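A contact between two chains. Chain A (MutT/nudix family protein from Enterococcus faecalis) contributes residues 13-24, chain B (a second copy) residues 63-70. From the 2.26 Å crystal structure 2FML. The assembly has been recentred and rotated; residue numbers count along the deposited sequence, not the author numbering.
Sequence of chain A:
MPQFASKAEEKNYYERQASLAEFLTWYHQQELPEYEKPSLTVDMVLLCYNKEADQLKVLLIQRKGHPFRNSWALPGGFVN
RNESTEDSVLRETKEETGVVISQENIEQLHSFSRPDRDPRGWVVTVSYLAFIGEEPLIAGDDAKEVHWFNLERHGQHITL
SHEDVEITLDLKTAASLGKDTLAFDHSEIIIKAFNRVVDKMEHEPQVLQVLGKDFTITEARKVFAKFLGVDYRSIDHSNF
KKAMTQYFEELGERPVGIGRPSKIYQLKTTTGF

Chain A 13-24: YYERQASLAEFL
Chain B, residues 63-70: RKGHPFRN

Chain A contributes two helical pieces joined by a short break. Residues 13-16 belong to a helix that begins earlier in the chain, and a second helix, under way by Leu A20, continues past Leu A24. Chain B contributes an irregular loop, with cis peptide bonds before Gly B65 and before Pro B67. The loop lies against the break in chain A. In register, Glu A15 CA is 4.5 Å from His B66 CA, and Leu A20 CA is 6.5 Å from Pro B67 CA. The two stretches bury 533 Å² between them.

At the break, Gln A17 N and Ala A18 N both donate to Tyr A13 O, each at 2.9 Å. Ala A18 is extended (phi/psi -63/162), as is Ser A19 (-78/170). Ser A19 caps the second helix: with chi1 p, its OG accepts from Glu A22 N at 3.2 Å. Phe A23 N donates to Ser A19 O at 2.8 Å.

Glu A15 O is the central acceptor of the contact. His B66 N donates to it at 2.8 Å, with an N-H...O angle of 158°. Arg B69 NE donates to the same Glu A15 O at 3.3 Å and 169°. A weak bond from Arg B69 NH2 to Glu A15 O, at 3.5 Å, is less certain, because NH2 is modelled too close to Ala A18 O. That 2.1 Å separation of Arg B69 NH2 and Ala A18 O is a clash, not a bond. Arg A16 O is 3.2 Å from Arg B69 NE, but the angle is poor. It lies over one face of the guanidinium, whereas Glu A15 O lies at the edge, where the N-H groups point. Arg B69 reaches in with chi1 t, chi2 t and chi3 m.

His B66 points toward chain A, with chi1 at -91° and chi2 at 141°. Leu A20 (chi1 t, chi2 p) covers one face of its imidazole: Leu A20 CB is 4.1 Å from the ring centroid, a CH-pi contact. Ala A18 O lies at the ring edge, 3.6 Å from His B66 CE1. In turn, His B66 CB sits over a face of the Phe A23 ring, 4.0 Å from its centroid. Phe A23 has chi1 t. Pro B67 extends the apolar patch: its CD is 3.8 Å from Phe A23 CE1, and its CB is 4.0 Å from Leu A20 CD1.

Arg A16 (chi1 m, chi2 t, chi3 t) runs beside Lys B64. Its CG is 3.5 Å from Lys B64 O, and its NH1 is 3.6 Å from Lys B64 CD. These are packing contacts; no hydrogen bond joins the two residues.

Within the loop, Arg B63 (chi1 m, chi2 t, chi3 p) turns back on its own chain. Its NE donates to Pro B67 O at 2.7 Å and weakly to Gly B65 O at 3.2 Å. Asn B70 N donates to Arg B63 O at 2.5 Å, tying the ends of the loop together.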

# COMPACT_ATOMS: atom_id res chain seq x y z
N TYR A 13 15.53 -33.52 -3.17
CA TYR A 13 16.31 -33.63 -4.38
C TYR A 13 15.85 -32.53 -5.39
O TYR A 13 16.66 -31.86 -5.99
CB TYR A 13 16.21 -35.05 -5.00
CG TYR A 13 16.81 -34.99 -6.37
CD1 TYR A 13 16.01 -34.71 -7.48
CD2 TYR A 13 18.20 -35.09 -6.55
CE1 TYR A 13 16.58 -34.54 -8.72
CE2 TYR A 13 18.77 -34.94 -7.82
CZ TYR A 13 17.94 -34.64 -8.87
OH TYR A 13 18.47 -34.45 -10.10
N TYR A 14 14.55 -32.37 -5.59
CA TYR A 14 14.00 -31.37 -6.53
C TYR A 14 14.17 -29.91 -6.05
O TYR A 14 14.51 -29.04 -6.86
CB TYR A 14 12.56 -31.71 -6.93
CG TYR A 14 12.51 -32.88 -7.96
CD1 TYR A 14 12.17 -34.22 -7.58
CD2 TYR A 14 12.87 -32.65 -9.29
CE1 TYR A 14 12.16 -35.28 -8.53
CE2 TYR A 14 12.86 -33.71 -10.24
CZ TYR A 14 12.51 -35.00 -9.87
OH TYR A 14 12.59 -35.96 -10.90
N GLU A 15 13.91 -29.64 -4.76
CA GLU A 15 14.17 -28.31 -4.12
C GLU A 15 15.64 -27.88 -4.10
O GLU A 15 15.99 -26.76 -4.43
CB GLU A 15 13.54 -28.25 -2.73
CG GLU A 15 12.06 -28.61 -2.82
CD GLU A 15 11.34 -28.64 -1.49
OE1 GLU A 15 12.01 -28.69 -0.43
OE2 GLU A 15 10.08 -28.67 -1.48
N ARG A 16 16.51 -28.82 -3.77
CA ARG A 16 17.89 -28.56 -3.39
C ARG A 16 19.00 -29.03 -4.32
O ARG A 16 20.12 -28.52 -4.22
CB ARG A 16 18.10 -29.16 -2.01
CG ARG A 16 17.14 -28.55 -1.04
CD ARG A 16 17.30 -29.09 0.32
NE ARG A 16 16.60 -28.22 1.28
CZ ARG A 16 16.22 -28.59 2.50
NH1 ARG A 16 15.64 -27.70 3.30
NH2 ARG A 16 16.41 -29.85 2.94
N GLN A 17 18.74 -30.01 -5.19
CA GLN A 17 19.78 -30.52 -6.13
C GLN A 17 19.48 -30.17 -7.60
O GLN A 17 20.39 -29.80 -8.37
CB GLN A 17 19.91 -32.06 -6.06
CG GLN A 17 20.94 -32.64 -5.08
CD GLN A 17 20.52 -32.46 -3.62
OE1 GLN A 17 21.23 -31.82 -2.81
NE2 GLN A 17 19.36 -33.02 -3.27
N ALA A 18 18.20 -30.35 -7.97
CA ALA A 18 17.74 -30.20 -9.35
C ALA A 18 17.94 -28.77 -9.80
O ALA A 18 18.07 -27.88 -8.97
CB ALA A 18 16.22 -30.59 -9.46
N SER A 19 17.92 -28.52 -11.11
CA SER A 19 17.91 -27.15 -11.61
C SER A 19 16.49 -26.62 -11.44
O SER A 19 15.55 -27.37 -11.18
CB SER A 19 18.24 -27.13 -13.08
OG SER A 19 17.17 -27.74 -13.75
N LEU A 20 16.33 -25.33 -11.64
CA LEU A 20 15.05 -24.71 -11.65
C LEU A 20 13.85 -24.98 -12.66
O LEU A 20 12.77 -25.22 -12.15
CB LEU A 20 15.27 -23.19 -11.57
CG LEU A 20 14.03 -22.27 -11.65
CD1 LEU A 20 13.24 -22.30 -10.37
CD2 LEU A 20 14.50 -20.79 -11.96
N ALA A 21 13.93 -25.02 -14.01
CA ALA A 21 13.88 -26.18 -14.88
C ALA A 21 13.21 -27.39 -14.32
O ALA A 21 11.99 -27.50 -14.39
CB ALA A 21 15.14 -26.49 -15.72
N GLU A 22 13.99 -28.31 -13.76
CA GLU A 22 13.41 -29.57 -13.37
C GLU A 22 12.57 -29.44 -12.13
O GLU A 22 11.52 -30.12 -12.05
CB GLU A 22 14.40 -30.72 -13.34
CG GLU A 22 15.60 -30.56 -12.50
CD GLU A 22 16.82 -31.31 -13.07
OE1 GLU A 22 17.06 -31.19 -14.30
OE2 GLU A 22 17.55 -32.00 -12.30
N PHE A 23 12.98 -28.53 -11.20
CA PHE A 23 12.20 -28.23 -9.99
C PHE A 23 10.78 -28.08 -10.48
O PHE A 23 9.86 -28.63 -9.89
CB PHE A 23 12.63 -27.03 -9.17
CG PHE A 23 11.62 -26.71 -8.13
CD1 PHE A 23 10.83 -25.55 -8.24
CD2 PHE A 23 11.36 -27.62 -7.06
CE1 PHE A 23 9.84 -25.31 -7.30
CE2 PHE A 23 10.37 -27.34 -6.10
CZ PHE A 23 9.64 -26.18 -6.20
N LEU A 24 10.55 -27.26 -11.49
CA LEU A 24 9.38 -26.47 -11.64
C LEU A 24 8.56 -27.51 -12.48
O LEU A 24 7.35 -27.62 -12.35
CB LEU A 24 9.64 -25.28 -12.53
CG LEU A 24 9.91 -23.97 -11.76
CD1 LEU A 24 9.94 -22.86 -12.79
CD2 LEU A 24 8.84 -23.76 -10.70
N ARG B 63 17.11 -18.76 1.14
CA ARG B 63 16.28 -19.94 0.68
C ARG B 63 17.19 -21.13 0.38
O ARG B 63 18.07 -21.06 -0.49
CB ARG B 63 15.48 -19.61 -0.56
CG ARG B 63 14.34 -18.52 -0.32
CD ARG B 63 13.35 -18.46 -1.53
NE ARG B 63 12.80 -19.81 -1.91
CZ ARG B 63 11.76 -20.40 -1.31
NH1 ARG B 63 11.17 -19.78 -0.30
NH2 ARG B 63 11.31 -21.59 -1.70
N LYS B 64 16.98 -22.20 1.14
CA LYS B 64 17.59 -23.52 0.95
C LYS B 64 17.51 -24.48 -0.31
O LYS B 64 18.39 -25.35 -0.39
CB LYS B 64 17.27 -24.40 2.19
CG LYS B 64 18.05 -24.03 3.50
CD LYS B 64 18.19 -25.37 4.33
CE LYS B 64 19.59 -25.40 5.02
NZ LYS B 64 20.16 -26.77 5.17
N GLY B 65 16.55 -24.53 -1.24
CA GLY B 65 15.18 -24.14 -1.24
C GLY B 65 14.72 -23.66 -2.63
O GLY B 65 14.40 -22.50 -2.73
N HIS B 66 14.68 -24.43 -3.71
CA HIS B 66 13.94 -23.88 -4.93
C HIS B 66 12.44 -23.57 -4.74
O HIS B 66 11.77 -24.24 -3.91
CB HIS B 66 14.07 -24.69 -6.20
CG HIS B 66 15.22 -24.26 -7.05
ND1 HIS B 66 16.01 -25.16 -7.73
CD2 HIS B 66 15.76 -23.03 -7.26
CE1 HIS B 66 16.96 -24.48 -8.36
NE2 HIS B 66 16.82 -23.19 -8.09
N PRO B 67 11.91 -22.52 -5.46
CA PRO B 67 12.57 -21.64 -6.44
C PRO B 67 13.47 -20.58 -5.74
O PRO B 67 13.29 -20.31 -4.52
CB PRO B 67 11.40 -20.93 -7.12
CG PRO B 67 10.31 -20.81 -5.94
CD PRO B 67 10.49 -22.16 -5.26
N PHE B 68 14.42 -19.98 -6.50
CA PHE B 68 15.36 -19.00 -5.93
C PHE B 68 16.19 -19.62 -4.81
O PHE B 68 16.45 -18.94 -3.79
CB PHE B 68 14.67 -17.74 -5.42
CG PHE B 68 13.69 -17.17 -6.39
CD1 PHE B 68 14.13 -16.49 -7.54
CD2 PHE B 68 12.33 -17.35 -6.21
CE1 PHE B 68 13.17 -16.06 -8.51
CE2 PHE B 68 11.38 -16.95 -7.17
CZ PHE B 68 11.78 -16.32 -8.30
N ARG B 69 16.54 -20.90 -4.94
CA ARG B 69 17.58 -21.55 -4.11
C ARG B 69 18.76 -20.57 -3.95
O ARG B 69 19.37 -20.12 -4.96
CB ARG B 69 18.06 -22.85 -4.78
CG ARG B 69 18.69 -23.95 -3.90
CD ARG B 69 19.70 -24.83 -4.74
NE ARG B 69 18.94 -25.79 -5.45
CZ ARG B 69 19.20 -26.40 -6.60
NH1 ARG B 69 20.25 -26.15 -7.36
NH2 ARG B 69 18.27 -27.25 -6.99
N ASN B 70 19.11 -20.28 -2.68
CA ASN B 70 20.31 -19.50 -2.33
C ASN B 70 20.19 -17.96 -2.45
O ASN B 70 21.18 -17.21 -2.19
CB ASN B 70 21.60 -20.00 -3.05
CG ASN B 70 21.99 -21.43 -2.66
OD1 ASN B 70 22.49 -22.21 -3.51
ND2 ASN B 70 21.70 -21.81 -1.41